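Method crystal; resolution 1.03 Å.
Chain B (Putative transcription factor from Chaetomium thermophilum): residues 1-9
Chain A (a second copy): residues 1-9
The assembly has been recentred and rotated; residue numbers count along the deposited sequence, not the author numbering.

Chain B, residues 1-9: SQQQIAALS
Chain A (1-9) SQQQIAALS

Both stretches are helical from residue 2 to residue 9, and both helices continue later in their chains. They run in nearly the same direction, with 21° between their N-to-C directions and a signed crossing angle of 21°. The axes approach to 11.1 Å. The register is in step at first: CA of Ser1(B) lies 7.5 Å from CA of Ser1(A), and CA of Ile5(B) lies 7.5 Å from CA of Ile5(A). One turn on it shifts by a residue, with CA of Leu8(B) 7.0 Å from CA of Ser9(A).

Most helical phi/psi values in chain B lie near -65/-41. Chain A is less regular at its start, with Gln2(A) at -81/-6, Gln3(A) at -65/-59 and Ile5(A) at -62/-25. In chain B, Ala6(B) N bonds to Gln2(B) O at 2.9 Å and Ser9(B) N to Ile5(B) O at 2.9 Å. The first turn is looser: Ile5(B) N to Ser1(B) O is weak at 3.4 Å. Ser1(B), chi1 p at 63°, adds a side-chain bond there, from Gln4(B) N to Ser1(B) OG at 3.2 Å. In chain A, Ile5(A) N bonds to Ser1(A) O at 3.1 Å, Leu8(A) N to Gln4(A) O at 2.8 Å and Ser9(A) N to Ile5(A) O at 2.7 Å.

No hydrogen bond crosses between the stretches. The contact is mainly apolar and buries 292 Å², both sides summed. Leu8(B) is the most covered residue. It points toward chain A with chi1 m and chi2 t. Leu8(B) CD1 lies 4.2 Å from Leu8(A) CD2 and 4.5 Å from Ile5(A) CG2. Leu8(B) CD2 reaches Ser9(A) CA at 3.9 Å, a carbon-to-carbon contact that needs no polar partner. Leu8(A) has chi1 t and chi2 p.

Ile5(A) also points toward its neighbour. Its chi1 is -87° and its chi2 is 100°, between wells. Ile5(B) leaves its backbone sideways, but chi1 m and chi2 t bring its end nearer, and CG1 of Ile5(B) meets CG1 of Ile5(A) at 4.1 Å. Gln4(B), m at chi1 and chi2, contributes its aliphatic base, with Gln4(B) CB 4.4 Å from Ile5(A) CG2.

At the N-terminal end, Ser1(B) N is 4.2 Å from Ser1(A) OG, too far for a hydrogen bond. Ser1(A) has chi1 t at -150°. Gln3(B) and Gln3(A) are modelled only to CB, and both lie out of reach of the opposing stretch.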

ATOM      1  N   SER B   1      34.999   3.701  -9.436  1.00 41.41           N
ATOM      2  CA  SER B   1      35.723   4.108  -8.193  1.00 35.75           C
ATOM      3  C   SER B   1      35.009   3.613  -6.959  1.00 34.05           C
ATOM      4  O   SER B   1      33.822   3.182  -7.006  1.00 38.40           O
ATOM      5  CB  SER B   1      35.835   5.620  -8.084  1.00 29.92           C
ATOM      6  OG  SER B   1      34.604   6.237  -7.977  1.00 34.56           O
ATOM      7  N   GLN B   2      35.704   3.670  -5.831  1.00 31.86           N
ATOM      8  CA  GLN B   2      35.067   3.323  -4.560  1.00 28.19           C
ATOM      9  C   GLN B   2      34.022   4.365  -4.168  1.00 28.00           C
ATOM     10  O   GLN B   2      32.930   4.050  -3.607  1.00 33.05           O
ATOM     11  CB  GLN B   2      36.056   3.163  -3.425  1.00 28.06           C
ATOM     12  CG  GLN B   2      37.157   2.153  -3.718  1.00 32.46           C
ATOM     13  CD  GLN B   2      36.653   0.757  -4.076  1.00 41.09           C
ATOM     14  OE1 GLN B   2      37.077   0.137  -5.069  1.00 48.96           O
ATOM     15  NE2 GLN B   2      35.791   0.235  -3.247  1.00 40.11           N
ATOM     16  N   GLN B   3      34.307   5.610  -4.515  1.00 30.83           N
ATOM     17  CA  GLN B   3      33.338   6.691  -4.285  1.00 30.77           C
ATOM     18  C   GLN B   3      31.981   6.382  -4.950  1.00 31.97           C
ATOM     19  O   GLN B   3      30.906   6.644  -4.391  1.00 33.75           O
ATOM     20  CB  GLN B   3      33.824   8.031  -4.832  1.00 32.79           C
ATOM     21  N   GLN B   4      32.008   5.830  -6.156  1.00 32.25           N
ATOM     22  CA  GLN B   4      30.771   5.572  -6.895  1.00 33.14           C
ATOM     23  C   GLN B   4      29.967   4.494  -6.200  1.00 36.42           C
ATOM     24  O   GLN B   4      28.742   4.551  -6.095  1.00 36.11           O
ATOM     25  CB  GLN B   4      31.068   5.093  -8.317  1.00 37.19           C
ATOM     26  CG  GLN B   4      31.687   6.132  -9.231  1.00 40.44           C
ATOM     27  CD  GLN B   4      30.912   7.425  -9.322  1.00 44.39           C
ATOM     28  OE1 GLN B   4      29.672   7.438  -9.278  1.00 53.43           O
ATOM     29  NE2 GLN B   4      31.636   8.530  -9.485  1.00 49.65           N
ATOM     30  N   ILE B   5      30.671   3.471  -5.754  1.00 27.93           N
ATOM     31  CA  ILE B   5      29.999   2.373  -5.062  1.00 31.26           C
ATOM     32  C   ILE B   5      29.373   2.859  -3.734  1.00 28.96           C
ATOM     33  O   ILE B   5      28.115   2.570  -3.400  1.00 38.89           O
ATOM     34  CB  ILE B   5      30.965   1.203  -4.844  1.00 30.50           C
ATOM     35  CG1 ILE B   5      31.540   0.728  -6.173  1.00 33.32           C
ATOM     36  CG2 ILE B   5      30.175   0.044  -4.246  1.00 33.74           C
ATOM     37  CD1 ILE B   5      32.710  -0.218  -6.031  1.00 34.29           C
ATOM     38  N   ALA B   6      30.132   3.680  -3.018  1.00 28.44           N
ATOM     39  CA  ALA B   6      29.645   4.251  -1.776  1.00 27.80           C
ATOM     40  C   ALA B   6      28.358   5.054  -2.027  1.00 29.16           C
ATOM     41  O   ALA B   6      27.415   5.015  -1.217  1.00 34.90           O
ATOM     42  CB  ALA B   6      30.702   5.125  -1.110  1.00 29.67           C
ATOM     43  N   ALA B   7      28.277   5.787  -3.136  1.00 32.02           N
ATOM     44  CA  ALA B   7      27.152   6.644  -3.414  1.00 38.94           C
ATOM     45  C   ALA B   7      25.959   5.790  -3.655  1.00 32.08           C
ATOM     46  O   ALA B   7      24.926   6.135  -3.249  1.00 36.03           O
ATOM     47  CB  ALA B   7      27.443   7.498  -4.645  1.00 33.52           C
ATOM     48  N   LEU B   8      26.134   4.660  -4.312  1.00 28.55           N
ATOM     49  CA  LEU B   8      25.030   3.755  -4.555  1.00 27.96           C
ATOM     50  C   LEU B   8      24.478   3.128  -3.259  1.00 27.06           C
ATOM     51  O   LEU B   8      23.273   2.996  -3.074  1.00 34.84           O
ATOM     52  CB  LEU B   8      25.438   2.655  -5.534  1.00 28.23           C
ATOM     53  CG  LEU B   8      25.792   3.096  -6.967  1.00 29.11           C
ATOM     54  CD1 LEU B   8      26.334   1.898  -7.737  1.00 32.01           C
ATOM     55  CD2 LEU B   8      24.655   3.740  -7.740  1.00 27.21           C
ATOM     56  N   SER B   9      25.414   2.723  -2.405  1.00 27.41           N
ATOM     57  CA  SER B   9      25.027   2.138  -1.106  1.00 25.22           C
ATOM     58  C   SER B   9      24.231   3.133  -0.273  1.00 25.57           C
ATOM     59  O   SER B   9      23.162   2.784   0.262  1.00 30.94           O
ATOM     60  CB  SER B   9      26.282   1.674  -0.396  1.00 26.32           C
ATOM     61  OG  SER B   9      25.949   1.036   0.797  1.00 34.26           O
TER
ATOM     62  N   SER A   1      35.578  -2.291 -14.028  1.00 41.11           N
ATOM     63  CA  SER A   1      34.692  -1.595 -13.022  1.00 35.73           C
ATOM     64  C   SER A   1      33.382  -1.102 -13.624  1.00 40.46           C
ATOM     65  O   SER A   1      32.289  -1.623 -13.338  1.00 41.50           O
ATOM     66  CB  SER A   1      35.416  -0.403 -12.412  1.00 31.14           C
ATOM     67  OG  SER A   1      34.990  -0.143 -11.081  1.00 31.94           O
ATOM     68  N   GLN A   2      33.500  -0.104 -14.493  1.00 45.36           N
ATOM     69  CA  GLN A   2      32.374   0.771 -14.793  1.00 40.88           C
ATOM     70  C   GLN A   2      31.333   0.264 -15.785  1.00 43.54           C
ATOM     71  O   GLN A   2      30.304   0.923 -16.000  1.00 49.55           O
ATOM     72  CB  GLN A   2      32.913   2.084 -15.258  1.00 32.56           C
ATOM     73  CG  GLN A   2      33.273   3.019 -14.154  1.00 29.39           C
ATOM     74  CD  GLN A   2      33.643   4.328 -14.778  1.00 27.74           C
ATOM     75  OE1 GLN A   2      33.651   5.406 -14.138  1.00 33.41           O
ATOM     76  NE2 GLN A   2      33.873   4.279 -16.056  1.00 30.43           N
ATOM     77  N   GLN A   3      31.583  -0.874 -16.403  1.00 44.58           N
ATOM     78  CA  GLN A   3      30.563  -1.451 -17.246  1.00 43.60           C
ATOM     79  C   GLN A   3      29.418  -1.799 -16.276  1.00 45.48           C
ATOM     80  O   GLN A   3      28.251  -1.272 -16.340  1.00 73.47           O
ATOM     81  CB  GLN A   3      31.104  -2.691 -17.982  1.00 54.07           C
ATOM     82  N   GLN A   4      29.794  -2.650 -15.326  1.00 47.94           N
ATOM     83  CA  GLN A   4      28.832  -3.208 -14.438  1.00 42.54           C
ATOM     84  C   GLN A   4      28.380  -2.169 -13.453  1.00 46.35           C
ATOM     85  O   GLN A   4      27.174  -2.091 -13.258  1.00 84.40           O
ATOM     86  CB  GLN A   4      29.331  -4.473 -13.753  1.00 42.48           C
ATOM     87  CG  GLN A   4      29.557  -5.624 -14.690  1.00 38.93           C
ATOM     88  CD  GLN A   4      28.347  -6.030 -15.493  1.00 43.63           C
ATOM     89  OE1 GLN A   4      27.185  -5.725 -15.139  1.00 52.51           O
ATOM     90  NE2 GLN A   4      28.605  -6.692 -16.628  1.00 50.39           N
ATOM     91  N   ILE A   5      29.245  -1.321 -12.887  1.00 40.34           N
ATOM     92  CA  ILE A   5      28.739  -0.277 -11.977  1.00 37.03           C
ATOM     93  C   ILE A   5      27.729   0.778 -12.611  1.00 50.83           C
ATOM     94  O   ILE A   5      26.687   1.132 -11.844  1.00 93.70           O
ATOM     95  CB  ILE A   5      29.881   0.522 -11.307  1.00 38.52           C
ATOM     96  CG1 ILE A   5      30.349  -0.173 -10.026  1.00 39.28           C
ATOM     97  CG2 ILE A   5      29.402   1.935 -10.965  1.00 38.85           C
ATOM     98  CD1 ILE A   5      31.604  -0.977 -10.196  1.00 38.31           C
ATOM     99  N   ALA A   6      27.925   0.901 -14.083  1.00 44.22           N
ATOM    100  CA  ALA A   6      27.041   1.890 -14.734  1.00 48.73           C
ATOM    101  C   ALA A   6      25.639   1.254 -14.942  1.00 48.71           C
ATOM    102  O   ALA A   6      24.555   1.915 -14.784  1.00 63.63           O
ATOM    103  CB  ALA A   6      27.653   2.360 -16.067  1.00 48.22           C
ATOM    104  N   ALA A   7      25.643  -0.032 -15.330  1.00 47.69           N
ATOM    105  CA  ALA A   7      24.387  -0.772 -15.478  1.00 41.61           C
ATOM    106  C   ALA A   7      23.765  -0.939 -14.094  1.00 42.31           C
ATOM    107  O   ALA A   7      22.575  -0.818 -13.938  1.00 40.17           O
ATOM    108  CB  ALA A   7      24.624  -2.132 -16.124  1.00 46.81           C
ATOM    109  N   LEU A   8      24.557  -1.123 -13.049  1.00 38.59           N
ATOM    110  CA  LEU A   8      23.945  -1.259 -11.711  1.00 28.19           C
ATOM    111  C   LEU A   8      23.325   0.077 -11.306  1.00 26.53           C
ATOM    112  O   LEU A   8      22.237   0.114 -10.770  1.00 25.40           O
ATOM    113  CB  LEU A   8      24.991  -1.692 -10.705  1.00 28.20           C
ATOM    114  CG  LEU A   8      24.598  -1.689  -9.216  1.00 33.31           C
ATOM    115  CD1 LEU A   8      23.352  -2.509  -8.913  1.00 33.90           C
ATOM    116  CD2 LEU A   8      25.787  -2.207  -8.431  1.00 37.65           C
ATOM    117  N   SER A   9      24.020   1.173 -11.575  1.00 28.34           N
ATOM    118  CA  SER A   9      23.493   2.533 -11.309  1.00 29.05           C
ATOM    119  C   SER A   9      22.150   2.808 -12.040  1.00 30.95           C
ATOM    120  O   SER A   9      21.172   3.352 -11.497  1.00 28.12           O
ATOM    121  CB  SER A   9      24.460   3.597 -11.715  1.00 30.67           C
ATOM    122  OG  SER A   9      23.871   4.892 -11.707  1.00 39.92           O
TER